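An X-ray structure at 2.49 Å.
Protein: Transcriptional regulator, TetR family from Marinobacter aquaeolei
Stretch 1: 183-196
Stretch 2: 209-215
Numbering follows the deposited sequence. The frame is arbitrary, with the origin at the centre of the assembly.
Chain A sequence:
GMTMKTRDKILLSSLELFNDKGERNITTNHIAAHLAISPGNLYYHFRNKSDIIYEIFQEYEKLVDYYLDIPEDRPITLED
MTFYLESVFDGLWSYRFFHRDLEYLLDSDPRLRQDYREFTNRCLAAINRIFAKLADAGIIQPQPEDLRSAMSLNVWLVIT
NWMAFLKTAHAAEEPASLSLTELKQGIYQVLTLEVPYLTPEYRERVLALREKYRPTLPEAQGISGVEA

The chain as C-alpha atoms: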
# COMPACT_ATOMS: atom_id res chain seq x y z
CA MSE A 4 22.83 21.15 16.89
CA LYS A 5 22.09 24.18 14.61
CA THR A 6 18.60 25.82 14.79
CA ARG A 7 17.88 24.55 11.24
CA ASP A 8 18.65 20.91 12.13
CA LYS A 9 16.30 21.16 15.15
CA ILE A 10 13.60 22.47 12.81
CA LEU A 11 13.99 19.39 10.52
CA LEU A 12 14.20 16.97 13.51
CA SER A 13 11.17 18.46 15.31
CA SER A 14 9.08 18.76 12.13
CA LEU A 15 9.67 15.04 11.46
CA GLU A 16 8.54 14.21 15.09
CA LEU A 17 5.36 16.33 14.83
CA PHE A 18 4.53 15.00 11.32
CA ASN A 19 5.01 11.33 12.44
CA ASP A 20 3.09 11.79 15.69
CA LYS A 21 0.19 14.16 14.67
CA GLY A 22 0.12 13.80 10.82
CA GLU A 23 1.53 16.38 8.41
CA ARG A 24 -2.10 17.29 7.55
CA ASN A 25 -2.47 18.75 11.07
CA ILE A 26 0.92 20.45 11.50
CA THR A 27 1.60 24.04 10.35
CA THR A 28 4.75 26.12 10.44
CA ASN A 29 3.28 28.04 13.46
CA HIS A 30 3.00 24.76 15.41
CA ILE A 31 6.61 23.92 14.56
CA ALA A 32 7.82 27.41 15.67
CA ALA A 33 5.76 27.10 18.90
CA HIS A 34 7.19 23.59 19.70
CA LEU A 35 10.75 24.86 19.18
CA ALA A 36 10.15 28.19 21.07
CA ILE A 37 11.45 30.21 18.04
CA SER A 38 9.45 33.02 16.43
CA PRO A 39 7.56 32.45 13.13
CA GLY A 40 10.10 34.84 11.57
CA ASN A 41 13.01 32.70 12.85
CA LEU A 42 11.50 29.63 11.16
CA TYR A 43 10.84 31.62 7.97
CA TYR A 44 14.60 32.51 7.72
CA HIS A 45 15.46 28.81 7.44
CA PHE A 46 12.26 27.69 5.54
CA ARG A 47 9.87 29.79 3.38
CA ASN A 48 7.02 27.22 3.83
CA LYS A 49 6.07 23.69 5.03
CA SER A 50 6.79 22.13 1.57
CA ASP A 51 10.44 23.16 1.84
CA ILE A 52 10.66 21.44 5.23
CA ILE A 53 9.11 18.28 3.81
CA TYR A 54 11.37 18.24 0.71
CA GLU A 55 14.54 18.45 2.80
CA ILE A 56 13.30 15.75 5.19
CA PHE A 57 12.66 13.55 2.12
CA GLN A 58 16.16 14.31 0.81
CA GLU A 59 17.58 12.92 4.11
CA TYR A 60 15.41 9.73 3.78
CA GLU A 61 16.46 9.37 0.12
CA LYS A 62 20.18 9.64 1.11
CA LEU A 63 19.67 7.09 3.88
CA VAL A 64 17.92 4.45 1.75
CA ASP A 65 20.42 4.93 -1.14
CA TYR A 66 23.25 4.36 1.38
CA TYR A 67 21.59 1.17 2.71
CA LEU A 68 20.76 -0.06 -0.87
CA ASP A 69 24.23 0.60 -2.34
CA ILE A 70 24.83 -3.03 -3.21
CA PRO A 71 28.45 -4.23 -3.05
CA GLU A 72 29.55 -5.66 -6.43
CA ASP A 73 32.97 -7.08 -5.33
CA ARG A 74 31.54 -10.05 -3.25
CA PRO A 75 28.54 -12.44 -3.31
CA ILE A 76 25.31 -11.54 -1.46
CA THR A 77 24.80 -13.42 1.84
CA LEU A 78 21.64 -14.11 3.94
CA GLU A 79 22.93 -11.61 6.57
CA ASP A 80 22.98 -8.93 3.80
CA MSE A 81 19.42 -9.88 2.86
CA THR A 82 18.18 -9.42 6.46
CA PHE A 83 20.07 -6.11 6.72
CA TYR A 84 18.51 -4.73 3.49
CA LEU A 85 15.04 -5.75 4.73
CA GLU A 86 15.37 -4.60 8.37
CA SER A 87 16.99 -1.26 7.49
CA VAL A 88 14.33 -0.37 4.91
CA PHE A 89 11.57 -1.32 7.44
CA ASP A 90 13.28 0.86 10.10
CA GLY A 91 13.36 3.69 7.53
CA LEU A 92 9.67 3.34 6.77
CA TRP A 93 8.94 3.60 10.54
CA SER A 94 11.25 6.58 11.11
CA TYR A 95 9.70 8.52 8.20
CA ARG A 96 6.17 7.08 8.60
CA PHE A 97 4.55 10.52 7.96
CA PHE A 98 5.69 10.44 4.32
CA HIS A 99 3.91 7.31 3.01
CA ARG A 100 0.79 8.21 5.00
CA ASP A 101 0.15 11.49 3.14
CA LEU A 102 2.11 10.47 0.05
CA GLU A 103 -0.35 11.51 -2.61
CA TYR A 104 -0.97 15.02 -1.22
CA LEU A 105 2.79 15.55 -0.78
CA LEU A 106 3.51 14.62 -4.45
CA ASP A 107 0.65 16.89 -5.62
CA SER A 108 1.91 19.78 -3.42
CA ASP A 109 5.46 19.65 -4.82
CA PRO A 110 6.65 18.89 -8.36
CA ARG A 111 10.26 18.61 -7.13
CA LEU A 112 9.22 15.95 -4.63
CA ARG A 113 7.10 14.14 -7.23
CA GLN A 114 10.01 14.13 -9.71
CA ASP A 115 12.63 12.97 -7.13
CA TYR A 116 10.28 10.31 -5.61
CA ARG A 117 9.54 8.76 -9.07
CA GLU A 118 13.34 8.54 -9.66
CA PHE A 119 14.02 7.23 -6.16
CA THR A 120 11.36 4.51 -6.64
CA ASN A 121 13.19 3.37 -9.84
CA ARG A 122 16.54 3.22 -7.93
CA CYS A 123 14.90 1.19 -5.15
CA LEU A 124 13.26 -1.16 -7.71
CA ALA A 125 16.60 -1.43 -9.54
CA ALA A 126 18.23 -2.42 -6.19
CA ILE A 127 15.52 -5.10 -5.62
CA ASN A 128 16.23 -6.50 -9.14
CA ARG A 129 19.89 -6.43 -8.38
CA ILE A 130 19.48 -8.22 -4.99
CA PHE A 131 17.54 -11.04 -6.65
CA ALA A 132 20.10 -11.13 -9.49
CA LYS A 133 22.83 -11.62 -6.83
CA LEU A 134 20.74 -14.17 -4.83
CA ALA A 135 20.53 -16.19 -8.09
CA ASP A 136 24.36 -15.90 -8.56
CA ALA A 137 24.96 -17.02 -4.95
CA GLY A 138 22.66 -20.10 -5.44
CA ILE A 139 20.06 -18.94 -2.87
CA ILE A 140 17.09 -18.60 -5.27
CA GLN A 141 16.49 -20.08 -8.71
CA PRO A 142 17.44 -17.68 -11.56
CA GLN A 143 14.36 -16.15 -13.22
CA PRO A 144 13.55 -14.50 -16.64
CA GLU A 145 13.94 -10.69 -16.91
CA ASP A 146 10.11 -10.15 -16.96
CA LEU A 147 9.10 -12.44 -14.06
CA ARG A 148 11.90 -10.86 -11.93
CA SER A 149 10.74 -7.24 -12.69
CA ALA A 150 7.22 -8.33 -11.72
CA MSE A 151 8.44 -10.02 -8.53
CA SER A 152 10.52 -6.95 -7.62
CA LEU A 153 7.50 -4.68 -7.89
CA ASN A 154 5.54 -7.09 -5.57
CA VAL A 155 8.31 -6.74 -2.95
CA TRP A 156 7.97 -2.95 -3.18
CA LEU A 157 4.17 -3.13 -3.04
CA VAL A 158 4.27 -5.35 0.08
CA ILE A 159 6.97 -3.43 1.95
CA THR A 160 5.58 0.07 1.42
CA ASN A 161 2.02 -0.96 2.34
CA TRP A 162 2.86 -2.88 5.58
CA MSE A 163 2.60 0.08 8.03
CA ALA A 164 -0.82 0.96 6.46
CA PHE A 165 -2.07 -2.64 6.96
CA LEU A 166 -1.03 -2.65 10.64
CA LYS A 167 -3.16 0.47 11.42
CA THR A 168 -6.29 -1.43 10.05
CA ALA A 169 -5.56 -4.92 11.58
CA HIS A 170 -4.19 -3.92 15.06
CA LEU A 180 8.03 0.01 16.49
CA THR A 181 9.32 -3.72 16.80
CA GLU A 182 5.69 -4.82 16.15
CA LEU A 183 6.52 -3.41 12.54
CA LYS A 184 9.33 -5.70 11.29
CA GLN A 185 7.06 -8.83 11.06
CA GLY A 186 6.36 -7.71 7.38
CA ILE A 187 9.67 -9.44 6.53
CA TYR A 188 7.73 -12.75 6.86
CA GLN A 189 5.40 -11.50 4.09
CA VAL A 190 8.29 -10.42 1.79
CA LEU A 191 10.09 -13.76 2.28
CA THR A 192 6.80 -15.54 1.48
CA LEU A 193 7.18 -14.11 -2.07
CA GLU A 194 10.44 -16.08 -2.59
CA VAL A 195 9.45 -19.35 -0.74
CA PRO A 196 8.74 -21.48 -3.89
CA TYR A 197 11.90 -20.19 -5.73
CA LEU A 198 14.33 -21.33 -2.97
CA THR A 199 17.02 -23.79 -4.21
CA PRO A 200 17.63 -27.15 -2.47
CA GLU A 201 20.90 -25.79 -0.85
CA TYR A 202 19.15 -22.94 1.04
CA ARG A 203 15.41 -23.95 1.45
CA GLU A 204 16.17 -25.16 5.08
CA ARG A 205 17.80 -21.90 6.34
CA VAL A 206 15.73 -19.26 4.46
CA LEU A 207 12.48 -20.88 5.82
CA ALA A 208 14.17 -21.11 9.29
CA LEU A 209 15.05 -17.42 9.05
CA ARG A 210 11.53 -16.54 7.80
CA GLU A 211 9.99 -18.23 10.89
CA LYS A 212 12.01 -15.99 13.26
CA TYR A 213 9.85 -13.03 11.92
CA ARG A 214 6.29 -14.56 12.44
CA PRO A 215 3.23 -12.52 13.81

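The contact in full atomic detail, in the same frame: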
# COMPACT_ATOMS: atom_id res chain seq x y z
N LEU A 183 6.40 -3.72 14.00
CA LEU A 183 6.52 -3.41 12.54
C LEU A 183 7.35 -4.31 11.64
O LEU A 183 7.06 -4.41 10.46
CB LEU A 183 7.08 -1.98 12.34
N LYS A 184 8.41 -4.92 12.15
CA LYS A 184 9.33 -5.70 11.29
C LYS A 184 8.80 -7.09 10.85
O LYS A 184 9.39 -7.72 9.96
CB LYS A 184 10.75 -5.79 11.91
CG LYS A 184 11.50 -4.44 12.14
CD LYS A 184 13.04 -4.67 12.29
CE LYS A 184 13.87 -3.41 12.50
NZ LYS A 184 14.15 -3.09 13.94
N GLN A 185 7.70 -7.54 11.43
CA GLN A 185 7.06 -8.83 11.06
C GLN A 185 6.51 -8.91 9.56
O GLN A 185 6.03 -9.93 9.10
CB GLN A 185 6.03 -9.18 12.16
CG GLN A 185 6.74 -9.56 13.53
CD GLN A 185 6.03 -9.08 14.81
OE1 GLN A 185 5.72 -7.91 14.94
NE2 GLN A 185 5.88 -9.98 15.79
N GLY A 186 6.60 -7.79 8.83
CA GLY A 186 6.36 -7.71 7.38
C GLY A 186 7.44 -8.38 6.54
O GLY A 186 7.24 -8.63 5.33
N ILE A 187 8.59 -8.67 7.15
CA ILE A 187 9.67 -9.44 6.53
C ILE A 187 9.16 -10.86 6.18
O ILE A 187 9.49 -11.38 5.12
CB ILE A 187 10.90 -9.49 7.42
CG1 ILE A 187 11.56 -8.10 7.49
CG2 ILE A 187 11.92 -10.50 6.89
CD1 ILE A 187 12.73 -8.06 8.43
N TYR A 188 8.36 -11.45 7.08
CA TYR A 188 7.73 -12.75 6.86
C TYR A 188 6.94 -12.74 5.54
O TYR A 188 7.05 -13.69 4.75
CB TYR A 188 6.81 -13.08 8.06
CG TYR A 188 6.00 -14.38 8.00
CD1 TYR A 188 6.62 -15.63 8.09
CD2 TYR A 188 4.59 -14.35 7.92
CE1 TYR A 188 5.86 -16.82 8.05
CE2 TYR A 188 3.84 -15.52 7.89
CZ TYR A 188 4.48 -16.76 7.95
OH TYR A 188 3.71 -17.92 7.92
N GLN A 189 6.20 -11.66 5.32
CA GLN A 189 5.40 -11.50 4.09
C GLN A 189 6.25 -11.33 2.83
O GLN A 189 5.88 -11.86 1.78
CB GLN A 189 4.40 -10.34 4.23
CG GLN A 189 3.32 -10.57 5.30
CD GLN A 189 2.43 -11.74 5.01
OE1 GLN A 189 1.95 -11.88 3.91
NE2 GLN A 189 2.17 -12.56 6.01
N VAL A 190 7.36 -10.59 2.92
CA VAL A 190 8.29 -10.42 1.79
C VAL A 190 8.98 -11.75 1.46
O VAL A 190 9.07 -12.13 0.29
CB VAL A 190 9.36 -9.33 2.03
CG1 VAL A 190 10.34 -9.32 0.89
CG2 VAL A 190 8.69 -7.95 2.16
N LEU A 191 9.42 -12.47 2.49
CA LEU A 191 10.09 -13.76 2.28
C LEU A 191 9.13 -14.83 1.74
O LEU A 191 9.55 -15.75 1.04
CB LEU A 191 10.85 -14.20 3.54
CG LEU A 191 12.03 -13.28 3.94
CD1 LEU A 191 12.58 -13.67 5.28
CD2 LEU A 191 13.17 -13.29 2.92
N THR A 192 7.84 -14.67 2.03
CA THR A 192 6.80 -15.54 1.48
C THR A 192 6.78 -15.44 -0.05
O THR A 192 6.46 -16.42 -0.71
CB THR A 192 5.42 -15.20 2.05
OG1 THR A 192 5.46 -15.36 3.47
CG2 THR A 192 4.33 -16.08 1.47
N LEU A 193 7.12 -14.27 -0.61
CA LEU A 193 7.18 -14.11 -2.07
C LEU A 193 8.22 -15.02 -2.71
O LEU A 193 7.97 -15.54 -3.79
CB LEU A 193 7.48 -12.66 -2.49
CG LEU A 193 6.50 -11.59 -2.05
CD1 LEU A 193 7.07 -10.20 -2.38
CD2 LEU A 193 5.14 -11.83 -2.71
N GLU A 194 9.35 -15.25 -2.04
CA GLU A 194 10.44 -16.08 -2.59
C GLU A 194 10.50 -17.51 -2.06
O GLU A 194 11.42 -18.22 -2.45
CB GLU A 194 11.79 -15.36 -2.45
CG GLU A 194 11.84 -13.93 -3.10
CD GLU A 194 11.61 -13.89 -4.63
OE1 GLU A 194 12.23 -14.71 -5.38
OE2 GLU A 194 10.84 -13.00 -5.09
N VAL A 195 9.54 -17.95 -1.23
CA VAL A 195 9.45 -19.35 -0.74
C VAL A 195 9.53 -20.45 -1.82
O VAL A 195 10.37 -21.35 -1.68
CB VAL A 195 8.16 -19.60 0.15
CG1 VAL A 195 7.80 -21.13 0.27
CG2 VAL A 195 8.33 -18.96 1.52
N PRO A 196 8.68 -20.41 -2.86
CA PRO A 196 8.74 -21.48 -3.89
C PRO A 196 9.96 -21.44 -4.83
O PRO A 196 10.22 -22.45 -5.49
CB PRO A 196 7.45 -21.28 -4.67
CG PRO A 196 7.20 -19.83 -4.58
CD PRO A 196 7.67 -19.40 -3.22
N LEU A 209 14.90 -18.86 8.87
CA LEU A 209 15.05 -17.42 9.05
C LEU A 209 13.70 -16.72 9.00
O LEU A 209 13.42 -15.85 9.84
CB LEU A 209 15.95 -16.86 7.94
CG LEU A 209 16.32 -15.37 7.92
CD1 LEU A 209 17.07 -14.91 9.20
CD2 LEU A 209 17.17 -15.12 6.68
N ARG A 210 12.89 -17.08 8.00
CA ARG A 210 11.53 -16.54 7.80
C ARG A 210 10.68 -16.71 9.07
O ARG A 210 10.07 -15.75 9.53
CB ARG A 210 10.86 -17.17 6.56
CG ARG A 210 9.38 -16.85 6.34
CD ARG A 210 8.93 -17.26 4.94
NE ARG A 210 7.47 -17.16 4.78
CZ ARG A 210 6.57 -18.11 5.08
NH1 ARG A 210 6.93 -19.29 5.60
NH2 ARG A 210 5.27 -17.87 4.89
N GLU A 211 10.70 -17.93 9.62
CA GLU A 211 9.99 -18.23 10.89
C GLU A 211 10.33 -17.33 12.07
O GLU A 211 9.43 -17.00 12.85
CB GLU A 211 10.20 -19.70 11.30
CG GLU A 211 9.41 -20.66 10.47
CD GLU A 211 7.93 -20.49 10.67
OE1 GLU A 211 7.45 -20.75 11.80
OE2 GLU A 211 7.25 -20.07 9.70
N LYS A 212 11.60 -16.92 12.18
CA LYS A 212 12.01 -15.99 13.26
C LYS A 212 11.26 -14.64 13.19
O LYS A 212 11.22 -13.96 14.19
CB LYS A 212 13.54 -15.80 13.35
N TYR A 213 10.64 -14.29 12.06
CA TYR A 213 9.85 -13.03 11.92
C TYR A 213 8.30 -13.16 11.98
O TYR A 213 7.62 -12.20 11.64
CB TYR A 213 10.25 -12.33 10.61
CG TYR A 213 11.67 -11.84 10.57
CD1 TYR A 213 12.04 -10.64 11.19
CD2 TYR A 213 12.66 -12.54 9.87
CE1 TYR A 213 13.36 -10.15 11.14
CE2 TYR A 213 13.98 -12.07 9.80
CZ TYR A 213 14.33 -10.88 10.44
OH TYR A 213 15.64 -10.42 10.38
N ARG A 214 7.75 -14.28 12.47
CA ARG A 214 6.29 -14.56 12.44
C ARG A 214 5.30 -13.87 13.45
O ARG A 214 5.39 -14.14 14.66
CB ARG A 214 6.09 -16.07 12.65
CG ARG A 214 4.64 -16.60 12.46
CD ARG A 214 4.40 -17.82 13.34
NE ARG A 214 3.46 -18.75 12.74
CZ ARG A 214 3.74 -19.55 11.71
NH1 ARG A 214 4.93 -19.50 11.09
NH2 ARG A 214 2.81 -20.38 11.25
N PRO A 215 4.30 -13.08 12.94
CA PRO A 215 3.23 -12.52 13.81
C PRO A 215 2.02 -13.48 13.83
O PRO A 215 1.15 -13.38 14.70
CB PRO A 215 2.87 -11.20 13.12
CG PRO A 215 3.08 -11.47 11.65
CD PRO A 215 4.14 -12.59 11.55

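Polar contacts centre on Arg-210, whose chi1 to chi3 are all t, so the extended chain carries its guanidinium across the helix of the first stretch, to Thr-192. Two hydrogen bonds reach the hydroxyl of Thr-192: Arg-210 NH2 to Thr-192 OG1 at 2.9 Å and Arg-210 NE to Thr-192 OG1 at 3.0 Å, with N-H...O angles near 145°. The same hydroxyl donates to its own helix, Thr-192 OG1 to Tyr-188 O at 2.6 Å, which leaves its oxygen free to accept. A weak bond, Arg-210 NE to Tyr-188 O at 3.5 Å, adds to this set.

Packing covers both faces of the guanidinium. Tyr-188 CE1 lies 3.3 Å from Arg-210 CZ over one face, and Val-195 CG2 lies 3.8 Å from Arg-210 NE over the opposite face, while Thr-192 OG1 sits at the edge. The aliphatic part also packs, with Leu-191 CB 3.9 Å from Arg-210 CD.

Apolar contact continues at Tyr-213. Ile-187 CG2 stands 3.9 Å from the centroid of the Tyr-213 ring, 18° off the normal, a CH-pi geometry; the CA-to-CB bond of Ile-187 points toward the second stretch, and its branched side chain lies over the ring face.

Within the second stretch, a salt bridge joins Arg-214 NH1 to Glu-211 OE2 at 2.8 Å; Tyr-188 OH lies over the Arg-214 guanidinium, 3.7 Å from Arg-214 NH1. Altogether 686 Å² is buried.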